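Local atomic coordinates of gene product PA4716 (Pseudomonas aeruginosa, PDB entry 1U0K), a protein that is of unproven function but, as a member of the PhzF family, probably acts as an isomerase, perhaps an epimerase. Residues 5-10 and 24-29; 48-53 and 61-66; 139-144 and 183-188. All coordinates share one frame; numbering follows the deposited sequence.

Contact 1 of 3, residues 5-10 and 24-29; sequences RRYWQL and AVFDDA
Trp8 and Val25 form the hydrogen-bonded pair at the heart of an antiparallel beta hairpin, the N-terminal one of this PhzF-family chain. Trp8 N gives its hydrogen to Val25 O at 2.8 Å, and Val25 N returns one to Trp8 O. Packing is tight on the face that carries Tyr7, Ala24 and Phe26. There Tyr7 CB sits over the centre of the Phe26 ring, 3.6 Å from its centroid and almost on the ring normal, a CH-pi contact. The two aromatic side chains lie side by side and point the same way, their planes 33° apart. Helix 34-44 packs on this face through Leu44, and the Phe26 ring stacks on Phe51.

On the opposite face Leu10 CD2 meets Val25 CG2 more loosely, at 4.3 Å. Past the last strand residue, Phe26, the two segments are held by polar side chains and water. Water 1 donates to Arg6 O and accepts from Asp28 N, while water 2 accepts from Arg6 N and donates to Asp27 OD1. Asp27 has CG between its backbone N and carbonyl carbon (chi1 68°), and its OD2 takes Arg6, while OD1 takes Trp8 as well as water 2. Arg6 NH2 forms a salt bridge with OD2 of Asp27, 2.9 Å away, coming from above the carboxylate plane. The guanidinium also rests by one face on Trp8 CZ2, near the rim of the group. The other oxygen, Asp27 OD1, lies in the plane of the Trp8 indole and accepts from Trp8 NE1 at 3.2 Å.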
loop_
_atom_site.group_PDB
_atom_site.type_symbol
_atom_site.label_atom_id
_atom_site.label_comp_id
_atom_site.label_asym_id
_atom_site.label_seq_id
_atom_site.Cartn_x
_atom_site.Cartn_y
_atom_site.Cartn_z
ATOM N N ARG A 5 -8.491 16.048 -15.204
ATOM C CA ARG A 5 -8.522 15.770 -13.773
ATOM C C ARG A 5 -7.174 15.199 -13.397
ATOM O O ARG A 5 -6.531 14.509 -14.197
ATOM C CB ARG A 5 -9.600 14.760 -13.420
ATOM C CG ARG A 5 -11.039 15.175 -13.769
ATOM C CD ARG A 5 -11.834 14.085 -14.483
ATOM N NE ARG A 5 -11.116 13.554 -15.654
ATOM C CZ ARG A 5 -10.917 12.257 -15.918
ATOM N NH1 ARG A 5 -11.377 11.310 -15.110
ATOM N NH2 ARG A 5 -10.245 11.906 -17.017
ATOM N N ARG A 6 -6.733 15.517 -12.192
ATOM C CA ARG A 6 -5.395 15.186 -11.758
ATOM C C ARG A 6 -5.410 14.705 -10.333
ATOM O O ARG A 6 -6.289 15.066 -9.545
ATOM C CB ARG A 6 -4.490 16.416 -11.779
ATOM C CG ARG A 6 -4.334 17.072 -13.133
ATOM C CD ARG A 6 -3.809 18.505 -13.070
ATOM N NE ARG A 6 -4.615 19.373 -12.209
ATOM C CZ ARG A 6 -4.338 20.654 -11.949
ATOM N NH1 ARG A 6 -3.271 21.247 -12.487
ATOM N NH2 ARG A 6 -5.135 21.349 -11.150
ATOM N N TYR A 7 -4.416 13.902 -9.999
ATOM C CA TYR A 7 -3.998 13.738 -8.622
ATOM C C TYR A 7 -2.515 14.037 -8.506
ATOM O O TYR A 7 -1.795 14.146 -9.518
ATOM C CB TYR A 7 -4.362 12.357 -8.070
ATOM C CG TYR A 7 -3.569 11.210 -8.641
ATOM C CD1 TYR A 7 -2.324 10.897 -8.152
ATOM C CD2 TYR A 7 -4.073 10.460 -9.694
ATOM C CE1 TYR A 7 -1.586 9.837 -8.681
ATOM C CE2 TYR A 7 -3.348 9.386 -10.224
ATOM C CZ TYR A 7 -2.104 9.098 -9.718
ATOM O OH TYR A 7 -1.355 8.061 -10.239
ATOM N N TRP A 8 -2.060 14.201 -7.279
ATOM C CA TRP A 8 -0.688 14.586 -6.998
ATOM C C TRP A 8 -0.120 13.712 -5.911
ATOM O O TRP A 8 -0.804 13.439 -4.937
ATOM C CB TRP A 8 -0.616 16.040 -6.544
ATOM C CG TRP A 8 -1.303 17.006 -7.451
ATOM C CD1 TRP A 8 -2.657 17.160 -7.638
ATOM C CD2 TRP A 8 -0.679 17.988 -8.286
ATOM N NE1 TRP A 8 -2.897 18.164 -8.539
ATOM C CE2 TRP A 8 -1.704 18.691 -8.948
ATOM C CE3 TRP A 8 0.654 18.349 -8.540
ATOM C CZ2 TRP A 8 -1.440 19.729 -9.850
ATOM C CZ3 TRP A 8 0.906 19.373 -9.430
ATOM C CH2 TRP A 8 -0.133 20.052 -10.064
ATOM N N GLN A 9 1.140 13.318 -6.059
ATOM C CA GLN A 9 1.871 12.564 -5.058
ATOM C C GLN A 9 2.752 13.527 -4.285
ATOM O O GLN A 9 3.543 14.246 -4.867
ATOM C CB GLN A 9 2.725 11.469 -5.730
ATOM C CG GLN A 9 3.588 10.663 -4.782
ATOM C CD GLN A 9 2.797 9.834 -3.790
ATOM O OE1 GLN A 9 1.626 9.516 -4.023
ATOM N NE2 GLN A 9 3.430 9.490 -2.676
ATOM N N LEU A 10 2.554 13.579 -2.974
ATOM C CA LEU A 10 3.283 14.465 -2.074
ATOM C C LEU A 10 3.895 13.658 -0.945
ATOM O O LEU A 10 3.425 12.573 -0.633
ATOM C CB LEU A 10 2.323 15.488 -1.442
ATOM C CG LEU A 10 1.914 16.708 -2.258
ATOM C CD1 LEU A 10 1.114 16.357 -3.469
ATOM C CD2 LEU A 10 1.122 17.659 -1.377
ATOM N N ALA A 24 -1.566 10.941 -1.553
ATOM C CA ALA A 24 -2.171 11.364 -2.811
ATOM C C ALA A 24 -3.244 12.416 -2.551
ATOM O O ALA A 24 -4.051 12.273 -1.632
ATOM C CB ALA A 24 -2.762 10.207 -3.563
ATOM N N VAL A 25 -3.237 13.474 -3.360
ATOM C CA VAL A 25 -4.206 14.558 -3.258
ATOM C C VAL A 25 -4.911 14.741 -4.589
ATOM O O VAL A 25 -4.257 14.899 -5.605
ATOM C CB VAL A 25 -3.518 15.892 -2.908
ATOM C CG1 VAL A 25 -4.550 17.032 -2.794
ATOM C CG2 VAL A 25 -2.697 15.777 -1.635
ATOM N N PHE A 26 -6.236 14.707 -4.580
ATOM C CA PHE A 26 -7.055 14.976 -5.755
ATOM C C PHE A 26 -7.576 16.402 -5.555
ATOM O O PHE A 26 -8.383 16.647 -4.676
ATOM C CB PHE A 26 -8.207 13.965 -5.866
ATOM C CG PHE A 26 -7.777 12.564 -6.222
ATOM C CD1 PHE A 26 -7.045 11.794 -5.336
ATOM C CD2 PHE A 26 -8.131 12.009 -7.456
ATOM C CE1 PHE A 26 -6.661 10.488 -5.672
ATOM C CE2 PHE A 26 -7.768 10.710 -7.775
ATOM C CZ PHE A 26 -7.036 9.967 -6.900
ATOM N N ASP A 27 -7.100 17.349 -6.355
ATOM C CA ASP A 27 -7.430 18.754 -6.102
ATOM C C ASP A 27 -8.828 19.168 -6.535
ATOM O O ASP A 27 -9.317 20.214 -6.098
ATOM C CB ASP A 27 -6.390 19.685 -6.722
ATOM C CG ASP A 27 -6.415 19.664 -8.212
ATOM O OD1 ASP A 27 -6.013 18.649 -8.787
ATOM O OD2 ASP A 27 -6.824 20.630 -8.882
ATOM N N ASP A 28 -9.472 18.372 -7.378
ATOM C CA ASP A 28 -10.871 18.612 -7.700
ATOM C C ASP A 28 -11.568 17.287 -7.970
ATOM O O ASP A 28 -11.552 16.763 -9.095
ATOM C CB ASP A 28 -11.010 19.570 -8.881
ATOM C CG ASP A 28 -12.453 19.912 -9.179
ATOM O OD1 ASP A 28 -13.370 19.274 -8.607
ATOM O OD2 ASP A 28 -12.768 20.814 -9.991
ATOM N N ALA A 29 -12.180 16.764 -6.914
ATOM C CA ALA A 29 -12.821 15.462 -6.930
ATOM C C ALA A 29 -14.327 15.579 -7.129
ATOM O O ALA A 29 -15.072 14.658 -6.781
ATOM C CB ALA A 29 -12.514 14.729 -5.629
HETATM O O HOH W 1 -8.778 15.758 -8.816
HETATM O O HOH W 2 -8.237 17.726 -10.766
#

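Contact 2 of 3, residues 48-53 and 61-66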
loop_
_atom_site.group_PDB
_atom_site.type_symbol
_atom_site.label_atom_id
_atom_site.label_comp_id
_atom_site.label_asym_id
_atom_site.label_seq_id
_atom_site.Cartn_x
_atom_site.Cartn_y
_atom_site.Cartn_z
ATOM N N GLU A 48 -3.069 7.259 3.282
ATOM C CA GLU A 48 -4.285 8.044 3.066
ATOM C C GLU A 48 -4.241 8.756 1.723
ATOM O O GLU A 48 -3.162 9.095 1.229
ATOM C CB GLU A 48 -4.462 9.072 4.187
ATOM C CG GLU A 48 -4.790 8.434 5.518
ATOM C CD GLU A 48 -4.984 9.424 6.639
ATOM O OE1 GLU A 48 -3.997 10.031 7.081
ATOM O OE2 GLU A 48 -6.135 9.578 7.100
ATOM N N SER A 49 -5.419 8.917 1.123
ATOM C CA SER A 49 -5.648 9.866 0.028
ATOM C C SER A 49 -6.655 10.912 0.509
ATOM O O SER A 49 -7.523 10.620 1.323
ATOM C CB SER A 49 -6.186 9.188 -1.233
ATOM O OG SER A 49 -5.203 8.391 -1.882
ATOM N N ILE A 50 -6.526 12.131 -0.008
ATOM C CA ILE A 50 -7.461 13.212 0.301
ATOM C C ILE A 50 -8.031 13.772 -0.991
ATOM O O ILE A 50 -7.320 13.919 -1.993
ATOM C CB ILE A 50 -6.793 14.323 1.179
ATOM C CG1 ILE A 50 -7.771 15.470 1.443
ATOM C CG2 ILE A 50 -5.490 14.835 0.566
ATOM C CD1 ILE A 50 -7.376 16.349 2.581
ATOM N N PHE A 51 -9.325 14.062 -0.949
ATOM C CA PHE A 51 -10.114 14.498 -2.101
ATOM C C PHE A 51 -10.695 15.862 -1.774
ATOM O O PHE A 51 -11.370 16.005 -0.760
ATOM C CB PHE A 51 -11.228 13.481 -2.386
ATOM C CG PHE A 51 -10.709 12.115 -2.741
ATOM C CD1 PHE A 51 -10.360 11.221 -1.737
ATOM C CD2 PHE A 51 -10.528 11.733 -4.066
ATOM C CE1 PHE A 51 -9.834 9.986 -2.047
ATOM C CE2 PHE A 51 -9.987 10.492 -4.372
ATOM C CZ PHE A 51 -9.649 9.621 -3.355
ATOM N N LEU A 52 -10.395 16.852 -2.607
ATOM C CA LEU A 52 -10.843 18.232 -2.399
ATOM C C LEU A 52 -12.010 18.581 -3.305
ATOM O O LEU A 52 -12.048 18.216 -4.477
ATOM C CB LEU A 52 -9.694 19.214 -2.625
ATOM C CG LEU A 52 -8.418 18.993 -1.798
ATOM C CD1 LEU A 52 -7.349 20.049 -2.101
ATOM C CD2 LEU A 52 -8.706 18.968 -0.305
ATOM N N LEU A 53 -12.958 19.324 -2.746
ATOM C CA LEU A 53 -14.156 19.746 -3.463
ATOM C C LEU A 53 -14.190 21.280 -3.414
ATOM O O LEU A 53 -14.463 21.865 -2.360
ATOM C CB LEU A 53 -15.394 19.128 -2.827
ATOM C CG LEU A 53 -15.298 17.597 -2.673
ATOM C CD1 LEU A 53 -16.306 17.062 -1.679
ATOM C CD2 LEU A 53 -15.454 16.921 -4.033
ATOM N N PHE A 61 -12.139 24.740 0.934
ATOM C CA PHE A 61 -12.473 23.508 0.236
ATOM C C PHE A 61 -13.079 22.537 1.209
ATOM O O PHE A 61 -12.667 22.486 2.362
ATOM C CB PHE A 61 -11.204 22.876 -0.367
ATOM C CG PHE A 61 -10.562 23.721 -1.404
ATOM C CD1 PHE A 61 -9.814 24.823 -1.042
ATOM C CD2 PHE A 61 -10.716 23.435 -2.747
ATOM C CE1 PHE A 61 -9.248 25.642 -2.000
ATOM C CE2 PHE A 61 -10.122 24.248 -3.715
ATOM C CZ PHE A 61 -9.397 25.341 -3.339
ATOM N N ARG A 62 -14.036 21.751 0.753
ATOM C CA ARG A 62 -14.416 20.570 1.504
ATOM C C ARG A 62 -13.400 19.480 1.205
ATOM O O ARG A 62 -12.830 19.424 0.111
ATOM C CB ARG A 62 -15.815 20.104 1.142
ATOM C CG ARG A 62 -16.911 21.100 1.485
ATOM C CD ARG A 62 -18.299 20.603 1.119
ATOM N NE ARG A 62 -18.544 20.682 -0.322
ATOM C CZ ARG A 62 -19.187 19.767 -1.048
ATOM N NH1 ARG A 62 -19.675 18.655 -0.497
ATOM N NH2 ARG A 62 -19.348 19.966 -2.353
ATOM N N ALA A 63 -13.181 18.625 2.182
ATOM C CA ALA A 63 -12.219 17.537 2.047
ATOM C C ALA A 63 -12.816 16.214 2.497
ATOM O O ALA A 63 -13.667 16.161 3.386
ATOM C CB ALA A 63 -11.004 17.845 2.824
ATOM N N ARG A 64 -12.356 15.143 1.865
ATOM C CA ARG A 64 -12.717 13.792 2.246
ATOM C C ARG A 64 -11.403 13.014 2.324
ATOM O O ARG A 64 -10.604 13.058 1.385
ATOM C CB ARG A 64 -13.640 13.145 1.209
ATOM C CG ARG A 64 -14.922 13.906 0.859
ATOM C CD ARG A 64 -16.024 13.769 1.867
ATOM N NE ARG A 64 -16.523 12.407 2.042
ATOM C CZ ARG A 64 -17.420 11.803 1.276
ATOM N NH1 ARG A 64 -17.931 12.387 0.202
ATOM N NH2 ARG A 64 -17.801 10.575 1.593
ATOM N N ILE A 65 -11.176 12.345 3.448
ATOM C CA ILE A 65 -9.954 11.580 3.683
ATOM C C ILE A 65 -10.290 10.114 3.832
ATOM O O ILE A 65 -11.190 9.753 4.581
ATOM C CB ILE A 65 -9.220 12.065 4.953
ATOM C CG1 ILE A 65 -8.811 13.534 4.838
ATOM C CG2 ILE A 65 -8.006 11.205 5.217
ATOM C CD1 ILE A 65 -8.376 14.152 6.157
ATOM N N PHE A 66 -9.571 9.268 3.098
ATOM C CA PHE A 66 -9.745 7.831 3.162
ATOM C C PHE A 66 -8.437 7.121 3.436
ATOM O O PHE A 66 -7.390 7.492 2.901
ATOM C CB PHE A 66 -10.280 7.290 1.845
ATOM C CG PHE A 66 -11.678 7.723 1.521
ATOM C CD1 PHE A 66 -11.921 8.981 1.011
ATOM C CD2 PHE A 66 -12.740 6.847 1.690
ATOM C CE1 PHE A 66 -13.219 9.366 0.706
ATOM C CE2 PHE A 66 -14.038 7.234 1.391
ATOM C CZ PHE A 66 -14.271 8.490 0.903
#
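Phe51 and Phe66 both turn CG anti to their own carbonyl carbon (chi1 -62° and -67°), and their rings, on neighbouring strands, meet with planes 88° apart. The side chains cross at about a right angle, Phe51 CE1 coming within 3.8 Å of Phe66 CD1. Arg64 O lies in the Phe51 ring plane, at its edge, and also accepts from Phe51 N at 2.8 Å. Helix 34-44 covers this face, with Thr41 against both rings. Farther along it, Leu53 CD1 lies 3.9 Å above the guanidinium plane of Arg62, toward the rim, whereas the Arg64 side chain bends away to salt bridges with Glu71 and Asp34.

On the other face Ile50 has CG1 anti to its backbone N. Its CD1 touches both Ala63 CB and Ile65 CG1, each at 3.9 Å, and Leu52 CD2 adds a contact to Ala63 CB. Next to this apolar row stands the carboxylate of Glu48, with OE2 3.1 Å from Ile65 CG2, so a methyl group borders one of its oxygens.

Three hydrogen-bonded pairs, Ser49 with Phe66, Phe51 with Arg64 and Leu53 with Arg62, each close with two backbone bonds. The result is a regular antiparallel beta hairpin of the PhzF fold that carries the predicted active-site residue Glu48 at its open end, away from the turn.

Contact 3 of 3, residues 139-144 and 183-188; sequences RWFAEA and NDLQEA
Trp140 reaches across to Ala188 and opens a helix-to-helix packing contact, in which the last turns of helix 135-144 lie against the start of helix 186-192 and the loop leading into it. The contact lies away from the predicted active site and is mostly apolar, with no direct hydrogen bond between the two segments. Arg139, first in the segment, is tied to Glu143 of the same helix by a long, weak salt bridge from NE to OE2.

Trp140 turns CG anti to its backbone N (chi1 -175°), and the benzo side of its indole meets the second segment. Its CZ3 approaches Ala188 CB to 3.5 Å and Leu185 CD2 to 4.0 Å, while Asp184 O lies at the ring edge, in plane, close to CH2. Phe141 comes next, with CZ 3.6 Å from Ala188 CB, so this single methyl group touches both aromatic side chains. The two rings also touch each other, Trp140 CZ3 sitting 3.8 Å above the centre of the Phe141 ring. Leu189 and Leu192 of helix 186-192, together with Val197 of strand 196-201, extend the apolar surroundings of Phe141.

At Ala144 the helix comes close to the loop. Its CB packs against Leu185 CD2 at 3.6 Å and, on the indole side, lies over one face of Trp140 near the rim. Asn183 N is buried here without a polar partner. Ahead of the second helix, Asp184 OD2 accepts a weak capping bond from Gln186 N. Water 3 supplies the polar link between the segments: it sits above the Trp140 ring and donates to Trp140 O at 2.9 Å and to Asn183 OD1 at 2.7 Å.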
loop_
_atom_site.group_PDB
_atom_site.type_symbol
_atom_site.label_atom_id
_atom_site.label_comp_id
_atom_site.label_asym_id
_atom_site.label_seq_id
_atom_site.Cartn_x
_atom_site.Cartn_y
_atom_site.Cartn_z
ATOM N N ARG A 139 -3.125 -3.343 31.290
ATOM C CA ARG A 139 -2.312 -4.546 31.152
ATOM C C ARG A 139 -2.675 -5.352 29.904
ATOM O O ARG A 139 -1.799 -5.851 29.203
ATOM C CB ARG A 139 -2.483 -5.403 32.410
ATOM C CG ARG A 139 -1.833 -6.772 32.368
ATOM C CD ARG A 139 -2.028 -7.543 33.663
ATOM N NE ARG A 139 -1.394 -8.858 33.634
ATOM C CZ ARG A 139 -1.370 -9.707 34.663
ATOM N NH1 ARG A 139 -1.944 -9.389 35.822
ATOM N NH2 ARG A 139 -0.762 -10.883 34.533
ATOM N N TRP A 140 -3.970 -5.462 29.625
ATOM C CA TRP A 140 -4.442 -6.186 28.448
ATOM C C TRP A 140 -3.903 -5.571 27.156
ATOM O O TRP A 140 -3.443 -6.285 26.272
ATOM C CB TRP A 140 -5.976 -6.243 28.423
ATOM C CG TRP A 140 -6.517 -7.076 27.294
ATOM C CD1 TRP A 140 -6.812 -8.414 27.321
ATOM C CD2 TRP A 140 -6.796 -6.635 25.963
ATOM N NE1 TRP A 140 -7.266 -8.824 26.089
ATOM C CE2 TRP A 140 -7.265 -7.753 25.236
ATOM C CE3 TRP A 140 -6.697 -5.402 25.304
ATOM C CZ2 TRP A 140 -7.637 -7.671 23.895
ATOM C CZ3 TRP A 140 -7.063 -5.323 23.974
ATOM C CH2 TRP A 140 -7.529 -6.451 23.282
ATOM N N PHE A 141 -3.939 -4.245 27.053
ATOM C CA PHE A 141 -3.467 -3.575 25.839
ATOM C C PHE A 141 -1.964 -3.759 25.627
ATOM O O PHE A 141 -1.504 -3.915 24.497
ATOM C CB PHE A 141 -3.850 -2.087 25.850
ATOM C CG PHE A 141 -5.198 -1.815 25.249
ATOM C CD1 PHE A 141 -6.328 -1.717 26.047
ATOM C CD2 PHE A 141 -5.334 -1.682 23.877
ATOM C CE1 PHE A 141 -7.577 -1.472 25.483
ATOM C CE2 PHE A 141 -6.572 -1.445 23.308
ATOM C CZ PHE A 141 -7.696 -1.337 24.112
ATOM N N ALA A 142 -1.200 -3.748 26.715
ATOM C CA ALA A 142 0.238 -3.989 26.626
ATOM C C ALA A 142 0.499 -5.345 25.978
ATOM O O ALA A 142 1.284 -5.457 25.049
ATOM C CB ALA A 142 0.881 -3.920 28.004
ATOM N N GLU A 143 -0.211 -6.365 26.441
ATOM C CA GLU A 143 -0.029 -7.724 25.931
ATOM C C GLU A 143 -0.568 -7.957 24.515
ATOM O O GLU A 143 -0.110 -8.857 23.805
ATOM C CB GLU A 143 -0.636 -8.714 26.912
ATOM C CG GLU A 143 0.147 -8.766 28.217
ATOM C CD GLU A 143 -0.682 -9.213 29.402
ATOM O OE1 GLU A 143 -1.884 -9.465 29.216
ATOM O OE2 GLU A 143 -0.128 -9.307 30.518
ATOM N N ALA A 144 -1.526 -7.136 24.100
ATOM C CA ALA A 144 -2.019 -7.159 22.732
ATOM C C ALA A 144 -0.945 -6.671 21.762
ATOM O O ALA A 144 -1.045 -6.901 20.565
ATOM C CB ALA A 144 -3.273 -6.303 22.610
ATOM N N ASN A 183 -3.405 -9.313 18.991
ATOM C CA ASN A 183 -4.825 -9.510 19.298
ATOM C C ASN A 183 -5.720 -8.527 18.558
ATOM O O ASN A 183 -5.278 -7.454 18.146
ATOM C CB ASN A 183 -5.080 -9.389 20.804
ATOM C CG ASN A 183 -4.357 -10.452 21.613
ATOM O OD1 ASN A 183 -3.922 -10.196 22.734
ATOM N ND2 ASN A 183 -4.227 -11.653 21.047
ATOM N N ASP A 184 -6.981 -8.913 18.386
ATOM C CA ASP A 184 -7.994 -8.013 17.851
ATOM C C ASP A 184 -8.313 -6.971 18.923
ATOM O O ASP A 184 -8.546 -7.320 20.081
ATOM C CB ASP A 184 -9.264 -8.776 17.461
ATOM C CG ASP A 184 -10.396 -7.848 17.057
ATOM O OD1 ASP A 184 -10.317 -7.262 15.960
ATOM O OD2 ASP A 184 -11.391 -7.625 17.781
ATOM N N LEU A 185 -8.317 -5.703 18.525
ATOM C CA LEU A 185 -8.466 -4.583 19.453
ATOM C C LEU A 185 -9.840 -3.933 19.392
ATOM O O LEU A 185 -10.131 -3.052 20.185
ATOM C CB LEU A 185 -7.422 -3.509 19.140
ATOM C CG LEU A 185 -5.961 -3.948 19.065
ATOM C CD1 LEU A 185 -5.104 -2.803 18.541
ATOM C CD2 LEU A 185 -5.470 -4.420 20.422
ATOM N N GLN A 186 -10.684 -4.358 18.455
ATOM C CA GLN A 186 -11.899 -3.611 18.138
ATOM C C GLN A 186 -12.836 -3.411 19.321
ATOM O O GLN A 186 -13.212 -2.278 19.620
ATOM C CB GLN A 186 -12.666 -4.280 16.991
ATOM C CG GLN A 186 -13.763 -3.410 16.408
ATOM C CD GLN A 186 -13.266 -2.026 16.068
ATOM O OE1 GLN A 186 -12.493 -1.858 15.122
ATOM N NE2 GLN A 186 -13.680 -1.034 16.849
ATOM N N GLU A 187 -13.222 -4.494 19.985
ATOM C CA GLU A 187 -14.207 -4.401 21.065
ATOM C C GLU A 187 -13.626 -3.779 22.343
ATOM O O GLU A 187 -14.347 -3.129 23.093
ATOM C CB GLU A 187 -14.856 -5.761 21.351
ATOM C CG GLU A 187 -13.961 -6.780 22.029
ATOM C CD GLU A 187 -14.699 -8.063 22.387
ATOM O OE1 GLU A 187 -15.585 -8.487 21.607
ATOM O OE2 GLU A 187 -14.385 -8.656 23.449
ATOM N N ALA A 188 -12.330 -3.979 22.579
ATOM C CA ALA A 188 -11.638 -3.334 23.699
ATOM C C ALA A 188 -11.595 -1.821 23.503
ATOM O O ALA A 188 -11.844 -1.055 24.436
ATOM C CB ALA A 188 -10.228 -3.886 23.844
HETATM O O HOH W 3 -4.083 -8.755 24.996
#

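Overall arrangement
From the N terminus, contact 1 closes first, pairing strands 6-12 and 21-26 across a short loop. Helix 34-44 follows, and contact 2 then closes the next hairpin, strands 48-54 and 60-67. The two hairpins come in series and join edge to edge, since strands 21-26 and 48-54 run parallel as neighbours; probable backbone hydrogen bonds from Leu52 N to Phe26 O and from Ala29 N to Leu52 O link them. Contact 3 closes a longer loop later in the chain, without nesting or crossing. It joins helices 135-144 and 186-192, its centre about 36 Å from that of contact 1, on the opposite side of the chain's centre.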